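Local coordinates for protein EmrA (Aquifex aeolicus, PDB 4TKO) that serves as the periplasmic adaptor of a major facilitator superfamily multidrug efflux pump and so probably takes part in the export of xenobiotics, at residues V15-L20 with A249-E254; V34-G39 with E46-L51; L58-L63 with E208-A213; R233-G238 with Q245-L250; E259-E264 with R321-I326. All coordinates share one frame; numbering follows the deposited sequence.

Interaction 1. Residues V15-L20 with A249-E254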
# COMPACT_ATOMS: atom_id res chain seq x y z
N VAL A 15 32.43 38.28 10.01
CA VAL A 15 32.03 36.90 10.22
C VAL A 15 31.33 36.40 8.95
O VAL A 15 30.32 36.96 8.48
CB VAL A 15 31.13 36.76 11.47
CG1 VAL A 15 30.65 35.35 11.64
CG2 VAL A 15 31.89 37.17 12.72
N LYS A 16 31.86 35.32 8.38
CA LYS A 16 31.31 34.78 7.14
C LYS A 16 30.96 33.30 7.28
O LYS A 16 31.38 32.63 8.23
CB LYS A 16 32.28 34.99 5.98
CG LYS A 16 32.66 36.44 5.76
CD LYS A 16 33.07 36.71 4.32
CE LYS A 16 31.89 36.57 3.37
NZ LYS A 16 32.27 36.87 1.97
N ALA A 17 30.20 32.79 6.32
CA ALA A 17 29.77 31.39 6.33
C ALA A 17 30.08 30.71 5.00
O ALA A 17 29.58 31.13 3.95
CB ALA A 17 28.29 31.30 6.64
N ASP A 18 30.90 29.67 5.05
CA ASP A 18 31.25 28.91 3.85
C ASP A 18 30.04 28.16 3.29
O ASP A 18 29.60 28.42 2.17
CB ASP A 18 32.39 27.93 4.14
CG ASP A 18 33.74 28.48 3.75
OD1 ASP A 18 33.81 29.31 2.81
OD2 ASP A 18 34.75 28.09 4.38
N GLU A 19 29.51 27.23 4.08
CA GLU A 19 28.41 26.39 3.62
C GLU A 19 27.09 26.66 4.32
O GLU A 19 26.89 26.25 5.46
CB GLU A 19 28.78 24.91 3.79
CG GLU A 19 29.94 24.46 2.93
CD GLU A 19 29.69 24.67 1.45
OE1 GLU A 19 28.51 24.63 1.04
OE2 GLU A 19 30.67 24.89 0.71
N LEU A 20 26.18 27.33 3.62
CA LEU A 20 24.81 27.47 4.10
C LEU A 20 23.87 26.68 3.18
O LEU A 20 24.25 26.28 2.08
CB LEU A 20 24.40 28.94 4.17
CG LEU A 20 24.43 29.79 2.90
CD1 LEU A 20 23.31 29.42 1.94
CD2 LEU A 20 24.35 31.26 3.27
N ALA A 249 17.63 30.59 4.67
CA ALA A 249 18.97 30.02 4.58
C ALA A 249 19.43 29.58 5.98
O ALA A 249 19.32 30.34 6.94
CB ALA A 249 19.92 31.00 3.98
N LEU A 250 19.93 28.36 6.10
CA LEU A 250 20.39 27.85 7.38
C LEU A 250 21.88 27.61 7.34
O LEU A 250 22.39 26.99 6.41
CB LEU A 250 19.68 26.55 7.74
CG LEU A 250 19.50 26.34 9.24
CD1 LEU A 250 18.72 27.49 9.82
CD2 LEU A 250 18.79 25.03 9.48
N VAL A 251 22.57 28.10 8.36
CA VAL A 251 24.01 27.96 8.44
C VAL A 251 24.39 26.91 9.48
O VAL A 251 23.90 26.93 10.61
CB VAL A 251 24.68 29.31 8.79
CG1 VAL A 251 26.18 29.12 9.11
CG2 VAL A 251 24.47 30.29 7.66
N ASN A 252 25.23 25.99 9.07
CA ASN A 252 25.79 25.03 9.98
C ASN A 252 26.88 25.74 10.76
O ASN A 252 27.84 26.23 10.19
CB ASN A 252 26.33 23.82 9.21
CG ASN A 252 27.30 22.99 10.03
OD1 ASN A 252 27.38 23.11 11.25
ND2 ASN A 252 28.04 22.14 9.34
N PRO A 253 26.71 25.82 12.07
CA PRO A 253 27.61 26.65 12.88
C PRO A 253 29.09 26.31 12.71
O PRO A 253 29.94 27.18 12.86
CB PRO A 253 27.13 26.39 14.31
CG PRO A 253 25.70 26.00 14.15
CD PRO A 253 25.63 25.22 12.86
N GLU A 254 29.40 25.06 12.38
CA GLU A 254 30.78 24.67 12.09
C GLU A 254 31.29 25.35 10.82
O GLU A 254 32.49 25.37 10.57
CB GLU A 254 30.90 23.15 11.96
CG GLU A 254 30.51 22.40 13.25
CD GLU A 254 30.34 20.90 13.08
OE1 GLU A 254 29.20 20.45 12.79
OE2 GLU A 254 31.33 20.16 13.26
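The carboxamide of N252 is used at its oxygen: the backbone N of E254 comes to OD1 at 3.0 Å from above the amide plane, 61° out of it, with an N-H...O angle of 152°. This Asx turn leads the chain from the end of strand 246-251 into the 3-10 turn at P253-E254. In the other segment, D18 OD2 makes a salt bridge with K325 NZ of strand 321-330.

The side chains that meet between the two backbones are aliphatic. L20 and V251 form an antiparallel non-hydrogen-bonded pair, with both side chains on the same face of the sheet. The fork of V251 serves two partners. V251 CG1, anti to the backbone N (chi1 171°), meets A17 CB at 3.9 Å, while V251 CG2, anti to the carbonyl carbon, touches L20 CB at 3.7 Å. The tip of L20 goes on to A249, CD1 to CB 4.3 Å.

L20 CA also lies 3.4 Å from L250 O. The backbone of A249 is bonded to A231 and K232 of strand 228-233. Here, beside the loop that interrupts strand 7-24, the contact rests on aliphatic packing, with at most a weak, bent CA-H...O approach, and is held by dispersion more than by directional bonds.

Interaction 2. Residues V34-G39 with E46-L51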
# COMPACT_ATOMS: atom_id res chain seq x y z
N VAL A 34 5.08 32.49 10.52
CA VAL A 34 6.53 32.42 10.54
C VAL A 34 7.03 32.30 11.98
O VAL A 34 6.84 33.19 12.78
CB VAL A 34 7.16 33.64 9.88
CG1 VAL A 34 8.67 33.49 9.84
CG2 VAL A 34 6.62 33.79 8.48
N TYR A 35 7.65 31.18 12.30
CA TYR A 35 8.01 30.90 13.68
C TYR A 35 9.43 31.33 14.03
O TYR A 35 9.78 31.45 15.21
CB TYR A 35 7.84 29.42 13.97
CG TYR A 35 6.44 28.93 13.72
CD1 TYR A 35 5.35 29.60 14.26
CD2 TYR A 35 6.20 27.81 12.94
CE1 TYR A 35 4.06 29.16 14.03
CE2 TYR A 35 4.91 27.37 12.71
CZ TYR A 35 3.84 28.04 13.25
OH TYR A 35 2.56 27.61 13.02
N LYS A 36 10.25 31.55 13.01
CA LYS A 36 11.67 31.82 13.21
C LYS A 36 12.03 33.00 12.34
O LYS A 36 11.37 33.25 11.34
CB LYS A 36 12.55 30.61 12.86
CG LYS A 36 12.47 29.46 13.88
CD LYS A 36 12.48 30.00 15.30
CE LYS A 36 13.03 28.98 16.30
NZ LYS A 36 12.03 27.96 16.72
N ASP A 37 13.07 33.74 12.72
CA ASP A 37 13.44 34.91 11.95
C ASP A 37 14.95 34.92 11.81
O ASP A 37 15.64 34.10 12.42
CB ASP A 37 12.93 36.19 12.61
CG ASP A 37 12.88 37.39 11.65
OD1 ASP A 37 13.50 37.34 10.56
OD2 ASP A 37 12.23 38.40 11.99
N LEU A 38 15.44 35.83 10.97
CA LEU A 38 16.86 36.07 10.78
C LEU A 38 17.58 36.11 12.13
O LEU A 38 17.12 36.77 13.05
CB LEU A 38 17.07 37.39 10.03
CG LEU A 38 18.50 37.90 9.84
CD1 LEU A 38 19.21 37.13 8.75
CD2 LEU A 38 18.47 39.37 9.51
N GLY A 39 18.68 35.38 12.25
CA GLY A 39 19.41 35.33 13.50
C GLY A 39 19.02 34.24 14.50
O GLY A 39 19.77 34.00 15.45
N GLU A 46 12.68 21.58 14.50
CA GLU A 46 11.85 22.75 14.79
C GLU A 46 11.09 23.21 13.56
O GLU A 46 11.60 23.14 12.43
CB GLU A 46 12.70 23.91 15.32
CG GLU A 46 13.36 23.68 16.67
CD GLU A 46 13.76 24.98 17.35
OE1 GLU A 46 14.93 25.09 17.77
OE2 GLU A 46 12.91 25.90 17.47
N ALA A 47 9.88 23.71 13.78
CA ALA A 47 9.13 24.36 12.71
C ALA A 47 9.65 25.76 12.52
O ALA A 47 9.90 26.48 13.49
CB ALA A 47 7.65 24.40 13.01
N LEU A 48 9.82 26.15 11.26
CA LEU A 48 10.30 27.48 10.93
C LEU A 48 9.17 28.30 10.40
O LEU A 48 9.10 29.50 10.66
CB LEU A 48 11.43 27.41 9.90
CG LEU A 48 12.55 26.41 10.20
CD1 LEU A 48 13.51 26.33 9.05
CD2 LEU A 48 13.30 26.78 11.48
N ALA A 49 8.26 27.66 9.68
CA ALA A 49 7.15 28.36 9.05
C ALA A 49 6.07 27.40 8.62
O ALA A 49 6.27 26.19 8.65
CB ALA A 49 7.64 29.14 7.88
N LYS A 50 4.92 27.92 8.21
CA LYS A 50 3.79 27.04 7.94
C LYS A 50 2.91 27.59 6.84
O LYS A 50 2.71 28.80 6.74
CB LYS A 50 2.99 26.83 9.23
CG LYS A 50 1.67 26.13 9.07
CD LYS A 50 0.63 26.78 9.99
CE LYS A 50 -0.28 25.73 10.62
NZ LYS A 50 0.44 24.94 11.67
N LEU A 51 2.41 26.69 5.98
CA LEU A 51 1.49 27.08 4.92
C LEU A 51 0.04 26.80 5.30
O LEU A 51 -0.24 25.98 6.17
CB LEU A 51 1.83 26.35 3.63
CG LEU A 51 3.25 26.54 3.03
CD1 LEU A 51 3.42 25.74 1.74
CD2 LEU A 51 3.56 28.01 2.78
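Residues 34-39 carry on from the end of strand 29-34, antiparallel to strand 47-51, in the barrel-sandwich hybrid, the lipoyl-like domain of membrane fusion proteins. V34 and A49 make an antiparallel non-hydrogen-bonded pair with side chains on one face, and beyond it one carbonyl grips two successive amides. L48 O takes Y35 N at 2.8 Å from above the carbonyl plane (N-H...O 151°) and, more weakly, K36 N at 3.3 Å.

Y35 and K36 point toward the other segment and part there. With CG anti to the carbonyl carbon (chi1 -59°), the Y35 ring reaches past A47 to K50; Y35 CD2 is 3.7 Å from A47 CB, and CE2 is near K50 CB. The K50 chain, bent at three torsions, crosses Y35 obliquely and brings NZ to 3.7 Å from Y35 OH.

K36 crosses both of its partners at about a right angle. Its methylenes pack on L48, where K36 CG lies 3.7 Å from L48 CD2, while that leucine also touches V42 and F248 of the domain interior. Bends at chi2 (-42°) and chi4 carry the amine back over to the carboxylate of E46, whose own chain is extended beyond CG. The lysine thus has an apolar stem against the leucine and a charged end in a salt bridge with E46. K36 NZ meets E46 OE2 from above the carboxylate plane, modelled at 2.4 Å, and the second oxygen, OE1, accepts a hydrogen bond from K43 N.

Interaction 3. Residues L58-L63 with E208-A213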
# COMPACT_ATOMS: atom_id res chain seq x y z
N LEU A 58 -8.75 19.38 1.86
CA LEU A 58 -9.94 19.13 1.06
C LEU A 58 -9.64 17.99 0.09
O LEU A 58 -10.39 17.02 0.01
CB LEU A 58 -10.37 20.38 0.31
CG LEU A 58 -11.64 20.19 -0.54
CD1 LEU A 58 -12.89 20.17 0.33
CD2 LEU A 58 -11.74 21.24 -1.64
N GLU A 59 -8.54 18.13 -0.63
CA GLU A 59 -8.09 17.13 -1.59
C GLU A 59 -8.07 15.74 -0.98
O GLU A 59 -8.47 14.78 -1.61
CB GLU A 59 -6.71 17.50 -2.13
CG GLU A 59 -6.13 16.50 -3.13
CD GLU A 59 -4.65 16.75 -3.42
OE1 GLU A 59 -3.83 16.60 -2.49
OE2 GLU A 59 -4.31 17.10 -4.57
N LYS A 60 -7.60 15.64 0.26
CA LYS A 60 -7.55 14.36 0.94
C LYS A 60 -8.95 13.87 1.25
O LYS A 60 -9.27 12.70 1.06
CB LYS A 60 -6.74 14.46 2.24
CG LYS A 60 -6.82 13.21 3.11
CD LYS A 60 -6.09 13.41 4.43
CE LYS A 60 -6.42 12.32 5.43
NZ LYS A 60 -6.07 12.68 6.83
N ARG A 61 -9.80 14.77 1.72
CA ARG A 61 -11.12 14.35 2.16
C ARG A 61 -12.05 14.18 0.98
O ARG A 61 -12.99 13.40 1.05
CB ARG A 61 -11.66 15.34 3.18
CG ARG A 61 -10.87 15.28 4.49
CD ARG A 61 -11.36 16.30 5.50
NE ARG A 61 -12.81 16.21 5.67
CZ ARG A 61 -13.53 17.09 6.36
NH1 ARG A 61 -12.92 18.11 6.96
NH2 ARG A 61 -14.84 16.94 6.46
N THR A 62 -11.78 14.87 -0.12
CA THR A 62 -12.45 14.57 -1.38
C THR A 62 -12.21 13.10 -1.73
O THR A 62 -13.06 12.45 -2.34
CB THR A 62 -11.95 15.47 -2.53
OG1 THR A 62 -12.49 16.79 -2.39
CG2 THR A 62 -12.37 14.92 -3.89
N LEU A 63 -11.06 12.59 -1.34
CA LEU A 63 -10.69 11.21 -1.65
C LEU A 63 -11.30 10.25 -0.65
O LEU A 63 -11.63 9.12 -1.00
CB LEU A 63 -9.18 11.03 -1.66
CG LEU A 63 -8.32 11.71 -2.74
CD1 LEU A 63 -6.90 11.24 -2.61
CD2 LEU A 63 -8.84 11.45 -4.13
N GLU A 208 -3.46 4.73 -1.58
CA GLU A 208 -2.17 5.27 -1.97
C GLU A 208 -2.26 6.77 -2.24
O GLU A 208 -1.37 7.53 -1.88
CB GLU A 208 -1.62 4.54 -3.20
CG GLU A 208 -0.17 4.85 -3.50
CD GLU A 208 0.77 4.50 -2.34
OE1 GLU A 208 0.33 3.82 -1.38
OE2 GLU A 208 1.95 4.91 -2.39
N ARG A 209 -3.35 7.19 -2.89
CA ARG A 209 -3.57 8.61 -3.15
C ARG A 209 -3.78 9.39 -1.86
O ARG A 209 -3.29 10.51 -1.72
CB ARG A 209 -4.76 8.80 -4.09
CG ARG A 209 -4.46 8.40 -5.51
CD ARG A 209 -5.58 8.79 -6.46
NE ARG A 209 -5.14 8.68 -7.84
CZ ARG A 209 -4.65 9.69 -8.55
NH1 ARG A 209 -4.55 10.89 -7.99
NH2 ARG A 209 -4.26 9.50 -9.81
N ILE A 210 -4.52 8.80 -0.93
CA ILE A 210 -4.65 9.31 0.43
C ILE A 210 -3.28 9.50 1.09
O ILE A 210 -2.93 10.60 1.51
CB ILE A 210 -5.49 8.36 1.32
CG1 ILE A 210 -6.85 8.07 0.68
CG2 ILE A 210 -5.66 8.93 2.72
CD1 ILE A 210 -7.64 9.30 0.37
N LYS A 211 -2.53 8.41 1.20
CA LYS A 211 -1.21 8.41 1.81
C LYS A 211 -0.34 9.56 1.29
O LYS A 211 0.45 10.16 2.02
CB LYS A 211 -0.52 7.07 1.53
CG LYS A 211 0.86 6.91 2.13
CD LYS A 211 1.42 5.52 1.84
CE LYS A 211 2.79 5.32 2.48
NZ LYS A 211 3.31 3.96 2.21
N THR A 212 -0.52 9.87 0.01
CA THR A 212 0.24 10.90 -0.66
C THR A 212 -0.29 12.30 -0.31
O THR A 212 0.49 13.23 -0.08
CB THR A 212 0.21 10.68 -2.18
OG1 THR A 212 1.25 9.76 -2.54
CG2 THR A 212 0.42 11.98 -2.92
N ALA A 213 -1.61 12.43 -0.27
CA ALA A 213 -2.25 13.65 0.20
C ALA A 213 -1.87 13.98 1.65
O ALA A 213 -1.58 15.13 1.98
CB ALA A 213 -3.74 13.53 0.07
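E59 opens the contact with its chain extended, CG anti to the backbone N (chi1 179°). The end of the side chain swings in so that E59 OE1 rests 4.0 Å from A213 CB, and OE2 makes a long, weak ion pair with K216. K60 gives the closest backbone approach, facing A213 with 5.4 Å between the CA atoms. K60 CB lies against A213 CB at 3.8 Å, so the small residue lets the helices come near at this level. From there the extended lysine chain leads away to a salt bridge with E214, while the carbonyl O of K60 has I210 CD1 at 3.8 Å.

One turn on, L63 points toward the other helix. Its CG is anti to the carbonyl carbon, and L63 CD1 reaches two residues at once, R209 CB at 3.6 Å and I210 CD1. The leucine crosses R209 at about a right angle but slides past I210 in the opposite direction.

Apolar groups fill the middle, and charges line the margins. The axes pass 9.2 Å apart at 162°, close to antiparallel. This is the geometry of an antiparallel coiled-coil hairpin, consistent with the coiled coils predicted for both helices, close to its junction with the barrel-sandwich hybrid.

Interaction 4. Residues R233-G238 with Q245-L250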
# COMPACT_ATOMS: atom_id res chain seq x y z
N ARG A 233 15.90 35.19 5.67
CA ARG A 233 14.49 34.83 5.56
C ARG A 233 13.88 35.50 4.35
O ARG A 233 13.83 36.72 4.25
CB ARG A 233 13.72 35.23 6.82
CG ARG A 233 12.22 35.09 6.64
CD ARG A 233 11.48 35.04 7.95
NE ARG A 233 11.38 36.36 8.56
CZ ARG A 233 10.48 37.27 8.22
NH1 ARG A 233 9.59 37.01 7.27
NH2 ARG A 233 10.49 38.46 8.82
N PHE A 234 13.38 34.70 3.42
CA PHE A 234 12.92 35.24 2.15
C PHE A 234 11.42 35.42 2.12
O PHE A 234 10.88 35.95 1.16
CB PHE A 234 13.32 34.33 1.00
CG PHE A 234 14.79 34.15 0.87
CD1 PHE A 234 15.59 35.20 0.46
CD2 PHE A 234 15.38 32.93 1.14
CE1 PHE A 234 16.96 35.03 0.33
CE2 PHE A 234 16.74 32.76 1.00
CZ PHE A 234 17.53 33.80 0.60
N ILE A 235 10.74 34.98 3.16
CA ILE A 235 9.28 34.93 3.08
C ILE A 235 8.59 35.73 4.17
O ILE A 235 9.12 35.92 5.26
CB ILE A 235 8.74 33.48 3.15
CG1 ILE A 235 9.24 32.82 4.43
CG2 ILE A 235 9.19 32.71 1.94
CD1 ILE A 235 8.59 31.50 4.77
N SER A 236 7.39 36.18 3.85
CA SER A 236 6.59 36.89 4.81
C SER A 236 5.25 36.23 4.86
O SER A 236 4.79 35.63 3.88
CB SER A 236 6.44 38.37 4.42
OG SER A 236 7.67 39.05 4.57
N ARG A 237 4.59 36.37 6.01
CA ARG A 237 3.20 36.02 6.12
C ARG A 237 2.42 36.54 4.92
O ARG A 237 2.55 37.70 4.55
CB ARG A 237 2.64 36.58 7.40
CG ARG A 237 1.56 35.74 7.96
CD ARG A 237 1.26 36.07 9.40
NE ARG A 237 -0.17 35.89 9.56
CZ ARG A 237 -1.05 36.79 9.15
NH1 ARG A 237 -0.62 37.92 8.62
NH2 ARG A 237 -2.35 36.57 9.29
N GLY A 238 1.66 35.66 4.28
CA GLY A 238 0.84 36.06 3.15
C GLY A 238 1.47 35.93 1.77
O GLY A 238 0.78 36.11 0.75
N GLN A 245 11.05 26.55 -3.66
CA GLN A 245 11.47 27.92 -3.64
C GLN A 245 11.93 28.30 -2.28
O GLN A 245 11.23 28.11 -1.33
CB GLN A 245 10.28 28.76 -4.01
CG GLN A 245 10.41 30.24 -3.73
CD GLN A 245 9.12 31.00 -3.87
OE1 GLN A 245 8.15 30.46 -4.28
NE2 GLN A 245 9.13 32.24 -3.56
N PRO A 246 13.12 28.86 -2.20
CA PRO A 246 13.84 29.17 -0.96
C PRO A 246 13.04 30.05 0.01
O PRO A 246 12.55 31.13 -0.34
CB PRO A 246 15.08 29.92 -1.46
CG PRO A 246 15.27 29.44 -2.86
CD PRO A 246 13.87 29.30 -3.39
N ALA A 247 12.92 29.57 1.24
CA ALA A 247 12.21 30.27 2.30
C ALA A 247 13.20 30.84 3.34
O ALA A 247 13.07 31.99 3.75
CB ALA A 247 11.21 29.33 2.97
N PHE A 248 14.16 30.01 3.77
CA PHE A 248 15.24 30.47 4.64
C PHE A 248 16.58 29.98 4.14
O PHE A 248 16.66 29.06 3.31
CB PHE A 248 15.08 29.97 6.09
CG PHE A 248 13.75 30.30 6.71
CD1 PHE A 248 12.63 29.55 6.40
CD2 PHE A 248 13.64 31.34 7.61
CE1 PHE A 248 11.41 29.85 6.97
CE2 PHE A 248 12.42 31.64 8.18
CZ PHE A 248 11.31 30.90 7.87
N ALA A 249 17.63 30.59 4.67
CA ALA A 249 18.97 30.02 4.58
C ALA A 249 19.43 29.58 5.98
O ALA A 249 19.32 30.34 6.94
CB ALA A 249 19.92 31.00 3.98
N LEU A 250 19.93 28.36 6.10
CA LEU A 250 20.39 27.85 7.38
C LEU A 250 21.88 27.61 7.34
O LEU A 250 22.39 26.99 6.41
CB LEU A 250 19.68 26.55 7.74
CG LEU A 250 19.50 26.34 9.24
CD1 LEU A 250 18.72 27.49 9.82
CD2 LEU A 250 18.79 25.03 9.48
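R233 lays its aliphatic stem along the ring of F248, the two side chains side by side and pointing the same way. R233 CD comes to 3.5 Å from F248 CE2, and the ring and guanidinium planes stand 52° apart. A bend at chi3 (76°) then curls the guanidinium back, so that NH1 donates to I235 O in the guanidinium plane. NE makes a salt bridge with D37 OD1, which ties this turn to the 34-39 turn.

I235 meets the same ring from another direction, crossing F248 at about a right angle. I235 CD1 touches F248 CE1 at 3.9 Å and A247 CB at 3.8 Å. F234 crosses P246 obliquely, CD2 to CB 4.0 Å. The two backbones are joined by one nearly straight bond, F234 N to A247 O, 2.7 Å at 173°, beside the non-hydrogen-bonded pair R233-F248.

On the other side of strand 246-251, A247 and F248 both face L23 of strand 7-24 in a classic β bulge. F248, buried, packs against L48 and A49 of strand 47-51, L222 of strand 221-223 and V230 of strand 228-233, placing its ring between the two sheets of the barrel-sandwich hybrid.

Interaction 5. Residues E259-E264 with R321-I326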
# COMPACT_ATOMS: atom_id res chain seq x y z
N GLU A 259 36.68 36.55 8.50
CA GLU A 259 37.45 37.06 7.39
C GLU A 259 37.99 38.42 7.77
O GLU A 259 37.25 39.33 8.17
CB GLU A 259 36.62 37.14 6.12
CG GLU A 259 37.42 37.56 4.88
CD GLU A 259 36.56 38.24 3.80
OE1 GLU A 259 36.82 38.01 2.60
OE2 GLU A 259 35.63 39.01 4.15
N VAL A 260 39.29 38.55 7.63
CA VAL A 260 39.97 39.78 8.02
C VAL A 260 40.62 40.39 6.80
O VAL A 260 41.29 39.69 6.03
CB VAL A 260 41.00 39.49 9.13
CG1 VAL A 260 41.79 40.71 9.45
CG2 VAL A 260 40.27 39.00 10.37
N LEU A 261 40.39 41.68 6.60
CA LEU A 261 41.06 42.42 5.51
C LEU A 261 42.26 43.16 6.08
O LEU A 261 42.11 44.20 6.72
CB LEU A 261 40.11 43.41 4.84
CG LEU A 261 39.02 42.66 4.09
CD1 LEU A 261 38.24 43.59 3.22
CD2 LEU A 261 39.64 41.52 3.29
N LEU A 262 43.44 42.61 5.84
CA LEU A 262 44.65 43.12 6.49
C LEU A 262 45.48 44.00 5.57
O LEU A 262 45.79 43.61 4.44
CB LEU A 262 45.49 41.94 6.99
CG LEU A 262 46.40 42.23 8.18
CD1 LEU A 262 45.81 43.35 9.03
CD2 LEU A 262 46.55 40.98 9.01
N GLU A 263 45.85 45.19 6.06
CA GLU A 263 46.77 46.07 5.32
C GLU A 263 48.05 45.29 5.02
O GLU A 263 48.53 44.53 5.86
CB GLU A 263 47.07 47.33 6.12
CG GLU A 263 45.86 47.84 6.91
CD GLU A 263 46.03 49.27 7.43
OE1 GLU A 263 47.14 49.83 7.28
OE2 GLU A 263 45.06 49.83 7.99
N GLU A 264 48.58 45.43 3.80
CA GLU A 264 49.69 44.58 3.38
C GLU A 264 50.92 44.85 4.23
O GLU A 264 51.75 43.95 4.46
CB GLU A 264 50.03 44.80 1.90
CG GLU A 264 51.16 43.90 1.39
CD GLU A 264 51.54 44.19 -0.05
OE1 GLU A 264 50.68 44.68 -0.81
OE2 GLU A 264 52.72 43.93 -0.41
N ARG A 321 44.33 46.38 1.03
CA ARG A 321 44.18 45.34 2.06
C ARG A 321 44.19 43.91 1.52
O ARG A 321 43.82 43.65 0.38
CB ARG A 321 42.89 45.60 2.85
CG ARG A 321 42.88 46.92 3.64
CD ARG A 321 41.48 47.40 3.99
NE ARG A 321 41.45 48.31 5.14
CZ ARG A 321 41.84 47.98 6.37
NH1 ARG A 321 42.31 46.76 6.62
NH2 ARG A 321 41.79 48.86 7.36
N ILE A 322 44.62 42.97 2.34
CA ILE A 322 44.68 41.57 1.94
C ILE A 322 43.76 40.68 2.78
O ILE A 322 43.87 40.64 4.01
CB ILE A 322 46.13 41.05 2.01
CG1 ILE A 322 46.94 41.60 0.84
CG2 ILE A 322 46.17 39.52 1.98
CD1 ILE A 322 47.93 40.60 0.26
N PRO A 323 42.85 39.95 2.12
CA PRO A 323 41.93 39.05 2.82
C PRO A 323 42.66 37.88 3.48
O PRO A 323 43.39 37.12 2.82
CB PRO A 323 41.00 38.55 1.71
CG PRO A 323 41.21 39.45 0.59
CD PRO A 323 42.62 39.93 0.68
N VAL A 324 42.44 37.73 4.78
CA VAL A 324 42.99 36.61 5.51
C VAL A 324 41.85 35.87 6.17
O VAL A 324 40.98 36.47 6.82
CB VAL A 324 44.02 37.04 6.58
CG1 VAL A 324 44.67 35.82 7.20
CG2 VAL A 324 45.07 37.93 5.96
N LYS A 325 41.85 34.55 5.99
CA LYS A 325 40.80 33.69 6.50
C LYS A 325 41.23 33.06 7.82
O LYS A 325 42.32 32.49 7.92
CB LYS A 325 40.46 32.59 5.47
CG LYS A 325 39.15 31.89 5.74
CD LYS A 325 38.99 30.64 4.89
CE LYS A 325 37.83 29.77 5.36
NZ LYS A 325 37.78 28.46 4.65
N ILE A 326 40.36 33.17 8.81
CA ILE A 326 40.64 32.60 10.12
C ILE A 326 39.67 31.49 10.53
O ILE A 326 38.45 31.71 10.60
CB ILE A 326 40.60 33.70 11.17
CG1 ILE A 326 41.72 34.70 10.89
CG2 ILE A 326 40.67 33.11 12.58
CD1 ILE A 326 41.48 36.02 11.54
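Two antiparallel strands of the adaptor β-barrel, the AaeA-like domain, are zipped together here by four backbone bonds. V260 and V324 form one hydrogen-bonded pair: V260 N gives to V324 O at 2.8 Å in the carbonyl plane, and V324 N returns to V260 O nearly along the C=O axis, 2.6 Å. L262 and I322 form the next. L262 N reaches I322 O at 2.7 Å from above the carbonyl plane, and I322 N gives to L262 O in turn. Between the two pairs, P323 has no amide hydrogen to offer, but it falls at the non-hydrogen-bonded position opposite L261, where P323 CA lies 3.3 Å from V260 O in a CA-H...O contact.

The strand directions make 146°, about 34° off antiparallel, a twist that suits the curled sheet of a small barrel. One face carries V260, L262, I322 and V324, with I326 joining them: V260 CG2 lies 3.4 Å from I326 CD1. V344 and I346 of strand 342-347 pack against V260, L262 and I326 on this largely buried face.

The opposite face is mixed. L261 crosses P323 obliquely, CD2 to CB 3.6 Å. Further along, E263 and R321 run side by side with their flat ends almost perpendicular, 89° apart. E263 CG lies over one guanidinium face, and E263 OE2, 3.5 Å from R321 NH2, sits well out of its plane, so this salt bridge joins charges without an N-H aimed at the oxygen.

In the fold
Interactions 2 and 4 are the closest pair, with centres about 8 Å apart. In both, a loop containing a glycine follows a non-hydrogen-bonded pair and an aromatic residue gives its amide to the facing strand, consistent with the internal pseudo-symmetry of lipoyl-like domains. They touch each other by a salt bridge and by packing. Interaction 1 shares strand 246-251 with interaction 4 and marks the passage to the barrel, touching interaction 5 where K16 packs on E259. Interaction 5 has the regular backbone bonding of a barrel wall, which interaction 1 lacks. Interaction 3 is a surface contact between helices, about 57 Å from interaction 5 (centres), while the other four are partly buried.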